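PDB 1X0G: IscA, which binds a [2Fe-2S] cluster and probably acts as a scaffold on which iron-sulfur clusters are built. Local coordinates for residues 4-9 / 58-63; 28-33 / 72-77; 42-47 / 90-95. One frame throughout, in Å; residues are numbered along the deposited sequence.

The three contacts run from the start of helix 6-15 to the middle of the chain. Contact 1 (4-9 / 58-63) sits where that helix meets the hairpin at one margin of the larger sheet. It joins contact 2 (28-33 / 72-77) through a probable hydrogen bond of 2.9 Å between Thr63 O and Leu28 N, and reaches contact 3 (42-47 / 90-95) where Trp62 packs on Leu46. Contacts 2 and 3 have centres about 7 Å apart, and Gln31 O lies 2.7 Å from Asp43 N, a probable hydrogen bond between neighbouring strands. From side chain to bound [2Fe-2S] cluster, Tyr42 of contact 3 is about 9 Å away. The Val32 side chain of contact 2 is about 13 Å from the bound [2Fe-2S] cluster.

Contact 1: 4-9 / 58-63; sequences LTPAAI and QSQGWT
Ile9 lays both branches of its side chain against the hairpin 58-63, with CG2 and CD1 by the Trp62 indole and the CG1-CD1 branch also crossing the Gln60 side chain. Its CG2, anti to the backbone N, lies 3.9 Å from Trp62 CD1 and equally close to NE1, approaching the five-membered ring obliquely as the two side chains slide past each other in opposite directions; Ile9 CD1 is 4.1 Å from Trp62 CD1. The CG1 branch starts beside the backbone N and crosses Gln60 obliquely: Ile9 CG1 is 3.7 Å from Gln60 CD, and Ile9 CD1 is 4.1 Å from Gln60 CB. Beyond CG the Gln60 chain is extended, so it passes over Ile9 and ends by the Pro6 ring and the Leu4 carbonyl.

Local hydrogen bonds fix both segments. Thr5 is the N-cap of the helix: its OG1 accepts an almost straight hydrogen bond from Ala8 N (3.0 Å, N-H...O angle 170°) and is also hydrogen-bonded to Asp80. Ile9 N is tied to Thr5 O at 2.9 Å. Across from it, Gln60 and Gly61 form the corners of a type I' turn, both with positive phi, closed by the reciprocal bonds Ser59 N to Trp62 O and Trp62 N to Ser59 O, each 2.8 Å.

Leu12 and Glu13 of the helix and Gln16 just after it also touch Trp62, and Leu4 packs on Leu12 and Leu28. A capped helix start lies here against a type I' turn, one of the turns favoured in two-residue beta hairpins, here joining strands 55-59 and 62-66.

Contact 2: 28-33 / 72-77; sequences LRIQVQ and ELLRGL
Leu74 reaches from the end of helix 71-74 onto strand 27-34 and divides its two methyls between Ile30 and Val32, two residues apart on the same face of the strand. Leu74 CD1 lies 3.9 Å from Ile30 CG2, the two side chains crossing obliquely, while Leu74 CD2 is 3.9 Å from Val32 CG1 as those two slide past each other in opposite directions. Leu73 meets the other Val32 methyl at about a right angle, its CD1 3.8 Å from Val32 CG2, so both branches of the valine are in contact. At the other end, Ile30 CD1 and Leu77 CD2 meet tip to tip at 4.1 Å.

Torsions and turns set these positions. Leu77 differs from Leu73 and Leu74, which hold CG anti to the carbonyl carbon: its own CG is anti to the backbone N (chi1 -176°), and in this conformation its CD2 reaches the tip of Ile30. A type II turn, closed by Leu77 N to Leu74 O at 2.8 Å and passing through Gly76 at positive phi, brings Leu77 back to the strand. Leu73 O receives a hydrogen bond from the Asn94 amide.

Farther out, Leu44 and Ile66 flank Ile30, Tyr42 and Ile66 touch Leu74, and Trp40 touches Val32 and Leu73, while Pro34 of the second subunit packs on Leu73 and Trp40 of the third on Val32. Helix 71-74 and the turn after it therefore cover strand 27-34 between its sheet neighbours, 62-66 and 40-46.

Contact 3: 42-47 / 90-95; sequences YDLALV and FRFHNP
Tyr42 and Phe92 reach toward each other from facing strands in an offset, nearly parallel face-to-face stack, centroids 3.9 Å apart and planes at 7°. Both rings leave the backbone with CG anti to the carbonyl carbon (chi1 -63° in each), and the overlap sets Tyr42 CD1 over the centre of the Phe92 ring. Tyr42 CB adds a CH-pi contact over the same face, 4.3 Å from the Phe92 centroid. The tyrosine extends past Phe92 CB to Asn94, whose CG is anti to the backbone N. Asn94 ND2 donates to Tyr42 OH at 3.2 Å, with a bent N-H...O angle of 143°; Asn94 OD1 takes the backbone N-H of Asn96, fixing the amide's rotation.

Leu44 and Phe90 share the first torsion of the stacked rings. Leu44 CD1 sits at the edge of Phe92, 3.6 Å from CZ, and over one face of Phe90, 4.0 Å from CD1. Phe107 stacks on Tyr42, and Met86 of the second subunit packs on Tyr42, Leu44 and Phe92. An alanine here in place of Tyr42, lacking the ring and hydroxyl, would probably leave Phe92 poorly packed on that face and the Asn94 amide less firmly held. The side chains fill the core between strands 40-46 and 89-93 of the two sheets, with the Tyr42 side chain about 9 Å from the [2Fe-2S] cluster.

Contact 1: 4-9 / 58-63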
loop_
_atom_site.group_PDB
_atom_site.type_symbol
_atom_site.label_atom_id
_atom_site.label_comp_id
_atom_site.label_asym_id
_atom_site.label_seq_id
_atom_site.Cartn_x
_atom_site.Cartn_y
_atom_site.Cartn_z
ATOM N N LEU C 4 17.125 -18.138 -14.608
ATOM C CA LEU C 4 17.157 -19.122 -13.548
ATOM C C LEU C 4 18.434 -19.883 -13.520
ATOM O O LEU C 4 18.917 -20.331 -14.578
ATOM C CB LEU C 4 16.021 -20.090 -13.694
ATOM C CG LEU C 4 14.903 -19.437 -12.898
ATOM C CD1 LEU C 4 14.090 -18.631 -13.873
ATOM C CD2 LEU C 4 14.057 -20.462 -12.215
ATOM N N THR C 5 18.974 -20.042 -12.316
ATOM C CA THR C 5 20.134 -20.894 -12.134
ATOM C C THR C 5 19.648 -22.311 -12.160
ATOM O O THR C 5 18.515 -22.557 -11.765
ATOM C CB THR C 5 20.799 -20.668 -10.813
ATOM O OG1 THR C 5 19.840 -20.931 -9.768
ATOM C CG2 THR C 5 21.321 -19.256 -10.766
ATOM N N PRO C 6 20.483 -23.245 -12.628
ATOM C CA PRO C 6 20.054 -24.641 -12.568
ATOM C C PRO C 6 19.657 -24.993 -11.139
ATOM O O PRO C 6 18.646 -25.630 -10.934
ATOM C CB PRO C 6 21.297 -25.420 -13.008
ATOM C CG PRO C 6 22.021 -24.479 -13.832
ATOM C CD PRO C 6 21.816 -23.116 -13.224
ATOM N N ALA C 7 20.405 -24.531 -10.152
ATOM C CA ALA C 7 19.987 -24.717 -8.765
ATOM C C ALA C 7 18.473 -24.402 -8.564
ATOM O O ALA C 7 17.691 -25.301 -8.166
ATOM C CB ALA C 7 20.921 -23.926 -7.782
ATOM N N ALA C 8 18.045 -23.171 -8.886
ATOM C CA ALA C 8 16.582 -22.848 -8.936
ATOM C C ALA C 8 15.711 -23.829 -9.842
ATOM O O ALA C 8 14.664 -24.317 -9.441
ATOM C CB ALA C 8 16.392 -21.412 -9.285
ATOM N N ILE C 9 16.189 -24.190 -11.019
ATOM C CA ILE C 9 15.472 -25.169 -11.860
ATOM C C ILE C 9 15.231 -26.489 -11.171
ATOM O O ILE C 9 14.145 -27.060 -11.244
ATOM C CB ILE C 9 16.242 -25.493 -13.138
ATOM C CG1 ILE C 9 16.440 -24.245 -13.972
ATOM C CG2 ILE C 9 15.498 -26.528 -13.950
ATOM C CD1 ILE C 9 15.126 -23.702 -14.515
ATOM N N GLN C 58 11.743 -18.517 -21.960
ATOM C CA GLN C 58 12.055 -19.950 -21.981
ATOM C C GLN C 58 13.436 -20.204 -21.439
ATOM O O GLN C 58 14.397 -19.790 -22.077
ATOM C CB GLN C 58 12.076 -20.480 -23.438
ATOM C CG GLN C 58 10.788 -21.145 -23.938
ATOM C CD GLN C 58 9.591 -20.592 -23.183
ATOM O OE1 GLN C 58 9.298 -21.043 -22.064
ATOM N NE2 GLN C 58 8.938 -19.558 -23.749
ATOM N N SER C 59 13.566 -20.896 -20.301
ATOM C CA SER C 59 14.890 -21.394 -19.899
ATOM C C SER C 59 14.960 -22.866 -19.441
ATOM O O SER C 59 14.204 -23.301 -18.576
ATOM C CB SER C 59 15.508 -20.483 -18.838
ATOM O OG SER C 59 16.896 -20.741 -18.800
ATOM N N GLN C 60 15.879 -23.628 -20.013
ATOM C CA GLN C 60 16.186 -24.948 -19.477
ATOM C C GLN C 60 14.991 -25.905 -19.429
ATOM O O GLN C 60 14.890 -26.748 -18.522
ATOM C CB GLN C 60 16.774 -24.806 -18.082
ATOM C CG GLN C 60 17.549 -23.523 -17.884
ATOM C CD GLN C 60 18.655 -23.675 -16.874
ATOM O OE1 GLN C 60 19.229 -22.697 -16.404
ATOM N NE2 GLN C 60 18.972 -24.919 -16.531
ATOM N N GLY C 61 14.098 -25.774 -20.409
ATOM C CA GLY C 61 12.895 -26.597 -20.497
ATOM C C GLY C 61 11.829 -26.109 -19.530
ATOM O O GLY C 61 10.971 -26.899 -19.109
ATOM N N TRP C 62 11.916 -24.829 -19.149
ATOM C CA TRP C 62 10.965 -24.205 -18.245
ATOM C C TRP C 62 10.458 -22.923 -18.763
ATOM O O TRP C 62 11.234 -22.051 -19.143
ATOM C CB TRP C 62 11.590 -23.874 -16.908
ATOM C CG TRP C 62 11.469 -24.974 -16.031
ATOM C CD1 TRP C 62 12.212 -26.096 -16.052
ATOM C CD2 TRP C 62 10.511 -25.133 -14.997
ATOM N NE1 TRP C 62 11.794 -26.953 -15.076
ATOM C CE2 TRP C 62 10.738 -26.398 -14.417
ATOM C CE3 TRP C 62 9.487 -24.329 -14.493
ATOM C CZ2 TRP C 62 9.987 -26.888 -13.355
ATOM C CZ3 TRP C 62 8.728 -24.817 -13.428
ATOM C CH2 TRP C 62 8.982 -26.096 -12.875
ATOM N N THR C 63 9.145 -22.765 -18.695
ATOM C CA THR C 63 8.534 -21.498 -19.064
ATOM C C THR C 63 8.439 -20.520 -17.895
ATOM O O THR C 63 7.996 -20.855 -16.789
ATOM C CB THR C 63 7.171 -21.693 -19.708
ATOM O OG1 THR C 63 7.221 -22.823 -20.625
ATOM C CG2 THR C 63 6.794 -20.417 -20.438
#

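Contact 2: 28-33 / 72-77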
loop_
_atom_site.group_PDB
_atom_site.type_symbol
_atom_site.label_atom_id
_atom_site.label_comp_id
_atom_site.label_asym_id
_atom_site.label_seq_id
_atom_site.Cartn_x
_atom_site.Cartn_y
_atom_site.Cartn_z
ATOM N N LEU C 28 6.518 -21.153 -14.306
ATOM C CA LEU C 28 6.760 -20.386 -13.138
ATOM C C LEU C 28 6.335 -19.008 -13.415
ATOM O O LEU C 28 6.839 -18.371 -14.323
ATOM C CB LEU C 28 8.241 -20.295 -12.857
ATOM C CG LEU C 28 8.627 -19.385 -11.685
ATOM C CD1 LEU C 28 8.055 -19.997 -10.432
ATOM C CD2 LEU C 28 10.177 -19.269 -11.530
ATOM N N ARG C 29 5.438 -18.520 -12.595
ATOM C CA ARG C 29 4.889 -17.227 -12.841
ATOM C C ARG C 29 5.387 -16.352 -11.756
ATOM O O ARG C 29 5.303 -16.708 -10.576
ATOM C CB ARG C 29 3.396 -17.301 -12.864
ATOM C CG ARG C 29 2.759 -15.970 -12.936
ATOM C CD ARG C 29 1.339 -16.111 -13.376
ATOM N NE ARG C 29 0.904 -14.936 -14.126
ATOM C CZ ARG C 29 0.548 -13.801 -13.535
ATOM N NH1 ARG C 29 0.604 -13.754 -12.192
ATOM N NH2 ARG C 29 0.183 -12.726 -14.259
ATOM N N ILE C 30 6.022 -15.259 -12.168
ATOM C CA ILE C 30 6.552 -14.247 -11.271
ATOM C C ILE C 30 5.754 -12.938 -11.372
ATOM O O ILE C 30 5.322 -12.458 -12.475
ATOM C CB ILE C 30 7.973 -13.955 -11.586
ATOM C CG1 ILE C 30 8.765 -15.217 -11.604
ATOM C CG2 ILE C 30 8.684 -13.185 -10.440
ATOM C CD1 ILE C 30 10.229 -14.854 -11.842
ATOM N N GLN C 31 5.484 -12.394 -10.194
ATOM C CA GLN C 31 4.831 -11.083 -10.123
ATOM C C GLN C 31 5.325 -10.449 -8.812
ATOM O O GLN C 31 6.136 -11.114 -8.118
ATOM C CB GLN C 31 3.333 -11.231 -10.243
ATOM C CG GLN C 31 2.597 -11.536 -9.007
ATOM C CD GLN C 31 1.109 -11.667 -9.253
ATOM O OE1 GLN C 31 0.613 -11.314 -10.327
ATOM N NE2 GLN C 31 0.387 -12.208 -8.289
ATOM N N VAL C 32 4.884 -9.227 -8.473
ATOM C CA VAL C 32 5.209 -8.615 -7.183
ATOM C C VAL C 32 3.982 -8.311 -6.401
ATOM O O VAL C 32 2.918 -8.325 -6.927
ATOM C CB VAL C 32 5.925 -7.249 -7.359
ATOM C CG1 VAL C 32 7.158 -7.400 -8.099
ATOM C CG2 VAL C 32 5.025 -6.237 -8.053
ATOM N N GLN C 33 4.128 -7.921 -5.151
ATOM C CA GLN C 33 2.978 -7.641 -4.287
ATOM C C GLN C 33 3.470 -6.582 -3.334
ATOM O O GLN C 33 4.586 -6.686 -2.919
ATOM C CB GLN C 33 2.841 -8.832 -3.450
ATOM C CG GLN C 33 1.493 -9.310 -3.271
ATOM C CD GLN C 33 1.310 -9.782 -1.782
ATOM O OE1 GLN C 33 2.200 -10.543 -1.242
ATOM N NE2 GLN C 33 0.171 -9.324 -1.099
ATOM N N GLU C 72 8.620 -3.792 -15.592
ATOM C CA GLU C 72 9.528 -2.703 -15.287
ATOM C C GLU C 72 10.279 -2.998 -13.996
ATOM O O GLU C 72 11.467 -2.677 -13.831
ATOM C CB GLU C 72 8.721 -1.426 -15.105
ATOM C CG GLU C 72 7.171 -1.591 -15.347
ATOM C CD GLU C 72 6.496 -0.267 -15.875
ATOM O OE1 GLU C 72 7.006 0.849 -15.568
ATOM O OE2 GLU C 72 5.462 -0.333 -16.590
ATOM N N LEU C 73 9.574 -3.613 -13.066
ATOM C CA LEU C 73 10.175 -3.949 -11.803
ATOM C C LEU C 73 11.077 -5.192 -11.864
ATOM O O LEU C 73 11.885 -5.371 -10.946
ATOM C CB LEU C 73 9.130 -4.129 -10.737
ATOM C CG LEU C 73 8.211 -2.942 -10.495
ATOM C CD1 LEU C 73 7.086 -3.456 -9.542
ATOM C CD2 LEU C 73 8.934 -1.875 -9.808
ATOM N N LEU C 74 10.996 -6.000 -12.930
ATOM C CA LEU C 74 11.573 -7.348 -12.906
ATOM C C LEU C 74 12.498 -7.632 -14.052
ATOM O O LEU C 74 13.189 -8.653 -13.999
ATOM C CB LEU C 74 10.503 -8.456 -12.910
ATOM C CG LEU C 74 9.527 -8.573 -11.739
ATOM C CD1 LEU C 74 8.485 -9.638 -11.946
ATOM C CD2 LEU C 74 10.129 -8.710 -10.331
ATOM N N ARG C 75 12.486 -6.794 -15.098
ATOM C CA ARG C 75 13.371 -6.963 -16.260
ATOM C C ARG C 75 14.788 -7.374 -15.805
ATOM O O ARG C 75 15.400 -6.665 -15.016
ATOM C CB ARG C 75 13.418 -5.664 -17.043
ATOM C CG ARG C 75 14.141 -5.762 -18.430
ATOM C CD ARG C 75 13.645 -4.718 -19.470
ATOM N NE ARG C 75 12.158 -4.629 -19.511
ATOM C CZ ARG C 75 11.368 -5.292 -20.372
ATOM N NH1 ARG C 75 11.901 -6.089 -21.303
ATOM N NH2 ARG C 75 10.039 -5.158 -20.310
ATOM N N GLY C 76 15.300 -8.527 -16.256
ATOM C CA GLY C 76 16.664 -8.932 -15.886
ATOM C C GLY C 76 16.868 -9.532 -14.486
ATOM O O GLY C 76 17.997 -9.830 -14.058
ATOM N N LEU C 77 15.789 -9.742 -13.758
ATOM C CA LEU C 77 15.893 -10.512 -12.546
ATOM C C LEU C 77 16.616 -11.833 -12.859
ATOM O O LEU C 77 16.418 -12.460 -13.908
ATOM C CB LEU C 77 14.507 -10.850 -12.069
ATOM C CG LEU C 77 14.414 -11.568 -10.772
ATOM C CD1 LEU C 77 14.771 -10.527 -9.728
ATOM C CD2 LEU C 77 12.960 -12.033 -10.639
#

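Contact 3: 42-47 / 90-95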
loop_
_atom_site.group_PDB
_atom_site.type_symbol
_atom_site.label_atom_id
_atom_site.label_comp_id
_atom_site.label_asym_id
_atom_site.label_seq_id
_atom_site.Cartn_x
_atom_site.Cartn_y
_atom_site.Cartn_z
ATOM N N TYR C 42 8.508 -10.221 -4.024
ATOM C CA TYR C 42 8.304 -11.122 -5.146
ATOM C C TYR C 42 7.234 -12.104 -4.826
ATOM O O TYR C 42 7.032 -12.516 -3.629
ATOM C CB TYR C 42 9.504 -11.975 -5.354
ATOM C CG TYR C 42 10.646 -11.185 -5.703
ATOM C CD1 TYR C 42 11.555 -10.831 -4.738
ATOM C CD2 TYR C 42 10.816 -10.753 -7.013
ATOM C CE1 TYR C 42 12.582 -10.000 -5.030
ATOM C CE2 TYR C 42 11.885 -9.930 -7.319
ATOM C CZ TYR C 42 12.740 -9.547 -6.308
ATOM O OH TYR C 42 13.786 -8.760 -6.603
ATOM N N ASP C 43 6.561 -12.545 -5.867
ATOM C CA ASP C 43 5.610 -13.618 -5.683
ATOM C C ASP C 43 5.751 -14.672 -6.792
ATOM O O ASP C 43 5.645 -14.395 -8.050
ATOM C CB ASP C 43 4.219 -13.045 -5.635
ATOM C CG ASP C 43 3.184 -14.126 -5.615
ATOM O OD1 ASP C 43 2.476 -14.222 -4.583
ATOM O OD2 ASP C 43 3.107 -14.941 -6.595
ATOM N N LEU C 44 5.964 -15.892 -6.343
ATOM C CA LEU C 44 6.226 -16.947 -7.243
ATOM C C LEU C 44 5.172 -17.986 -7.174
ATOM O O LEU C 44 4.886 -18.482 -6.122
ATOM C CB LEU C 44 7.507 -17.582 -6.817
ATOM C CG LEU C 44 8.773 -16.775 -7.112
ATOM C CD1 LEU C 44 9.995 -17.474 -6.493
ATOM C CD2 LEU C 44 9.029 -16.538 -8.625
ATOM N N ALA C 45 4.623 -18.374 -8.293
ATOM C CA ALA C 45 3.692 -19.486 -8.294
ATOM C C ALA C 45 3.982 -20.447 -9.459
ATOM O O ALA C 45 4.400 -20.057 -10.543
ATOM C CB ALA C 45 2.358 -18.967 -8.396
ATOM N N LEU C 46 3.807 -21.738 -9.238
ATOM C CA LEU C 46 3.746 -22.638 -10.381
ATOM C C LEU C 46 2.331 -22.597 -10.847
ATOM O O LEU C 46 1.411 -22.643 -10.023
ATOM C CB LEU C 46 4.008 -24.051 -9.958
ATOM C CG LEU C 46 5.344 -24.263 -9.292
ATOM C CD1 LEU C 46 5.271 -25.581 -8.472
ATOM C CD2 LEU C 46 6.456 -24.248 -10.363
ATOM N N VAL C 47 2.122 -22.513 -12.148
ATOM C CA VAL C 47 0.748 -22.300 -12.621
ATOM C C VAL C 47 0.495 -23.221 -13.772
ATOM O O VAL C 47 1.426 -23.795 -14.309
ATOM C CB VAL C 47 0.524 -20.781 -13.039
ATOM C CG1 VAL C 47 0.478 -19.901 -11.833
ATOM C CG2 VAL C 47 1.622 -20.328 -13.962
ATOM N N PHE C 90 14.649 -19.325 -2.397
ATOM C CA PHE C 90 15.009 -18.566 -3.589
ATOM C C PHE C 90 15.699 -17.307 -3.230
ATOM O O PHE C 90 15.416 -16.765 -2.192
ATOM C CB PHE C 90 13.764 -18.259 -4.394
ATOM C CG PHE C 90 13.160 -19.485 -4.935
ATOM C CD1 PHE C 90 12.089 -20.092 -4.276
ATOM C CD2 PHE C 90 13.756 -20.129 -6.036
ATOM C CE1 PHE C 90 11.592 -21.302 -4.747
ATOM C CE2 PHE C 90 13.221 -21.314 -6.559
ATOM C CZ PHE C 90 12.157 -21.909 -5.913
ATOM N N ARG C 91 16.624 -16.879 -4.090
ATOM C CA ARG C 91 17.334 -15.618 -3.937
ATOM C C ARG C 91 17.061 -14.895 -5.159
ATOM O O ARG C 91 16.963 -15.506 -6.198
ATOM C CB ARG C 91 18.860 -15.808 -3.934
ATOM C CG ARG C 91 19.473 -16.111 -2.628
ATOM C CD ARG C 91 19.189 -15.055 -1.525
ATOM N NE ARG C 91 19.888 -15.521 -0.321
ATOM C CZ ARG C 91 19.417 -16.461 0.505
ATOM N NH1 ARG C 91 18.203 -16.989 0.276
ATOM N NH2 ARG C 91 20.162 -16.870 1.547
ATOM N N PHE C 92 17.042 -13.582 -5.069
ATOM C CA PHE C 92 16.789 -12.749 -6.234
ATOM C C PHE C 92 17.799 -11.675 -6.416
ATOM O O PHE C 92 18.159 -10.981 -5.490
ATOM C CB PHE C 92 15.500 -12.045 -5.998
ATOM C CG PHE C 92 14.375 -12.964 -5.877
ATOM C CD1 PHE C 92 14.004 -13.468 -4.636
ATOM C CD2 PHE C 92 13.698 -13.393 -7.003
ATOM C CE1 PHE C 92 12.922 -14.355 -4.529
ATOM C CE2 PHE C 92 12.597 -14.291 -6.879
ATOM C CZ PHE C 92 12.215 -14.745 -5.671
ATOM N N HIS C 93 18.238 -11.493 -7.625
ATOM C CA HIS C 93 19.155 -10.437 -7.851
ATOM C C HIS C 93 18.424 -9.622 -8.902
ATOM O O HIS C 93 18.186 -10.099 -10.021
ATOM C CB HIS C 93 20.476 -11.006 -8.343
ATOM C CG HIS C 93 21.060 -12.022 -7.413
ATOM N ND1 HIS C 93 21.818 -11.671 -6.314
ATOM C CD2 HIS C 93 21.005 -13.381 -7.419
ATOM C CE1 HIS C 93 22.199 -12.771 -5.684
ATOM N NE2 HIS C 93 21.710 -13.818 -6.325
ATOM N N ASN C 94 18.032 -8.418 -8.520
ATOM C CA ASN C 94 17.178 -7.609 -9.332
ATOM C C ASN C 94 17.911 -6.330 -9.630
ATOM O O ASN C 94 18.106 -5.505 -8.748
ATOM C CB ASN C 94 15.909 -7.346 -8.560
ATOM C CG ASN C 94 14.887 -6.563 -9.351
ATOM O OD1 ASN C 94 15.148 -6.102 -10.467
ATOM N ND2 ASN C 94 13.668 -6.436 -8.773
ATOM N N PRO C 95 18.326 -6.162 -10.875
ATOM C CA PRO C 95 18.989 -4.950 -11.377
ATOM C C PRO C 95 18.168 -3.688 -11.119
ATOM O O PRO C 95 18.730 -2.615 -11.004
ATOM C CB PRO C 95 19.075 -5.187 -12.888
ATOM C CG PRO C 95 19.074 -6.660 -13.051
ATOM C CD PRO C 95 18.131 -7.164 -11.935
#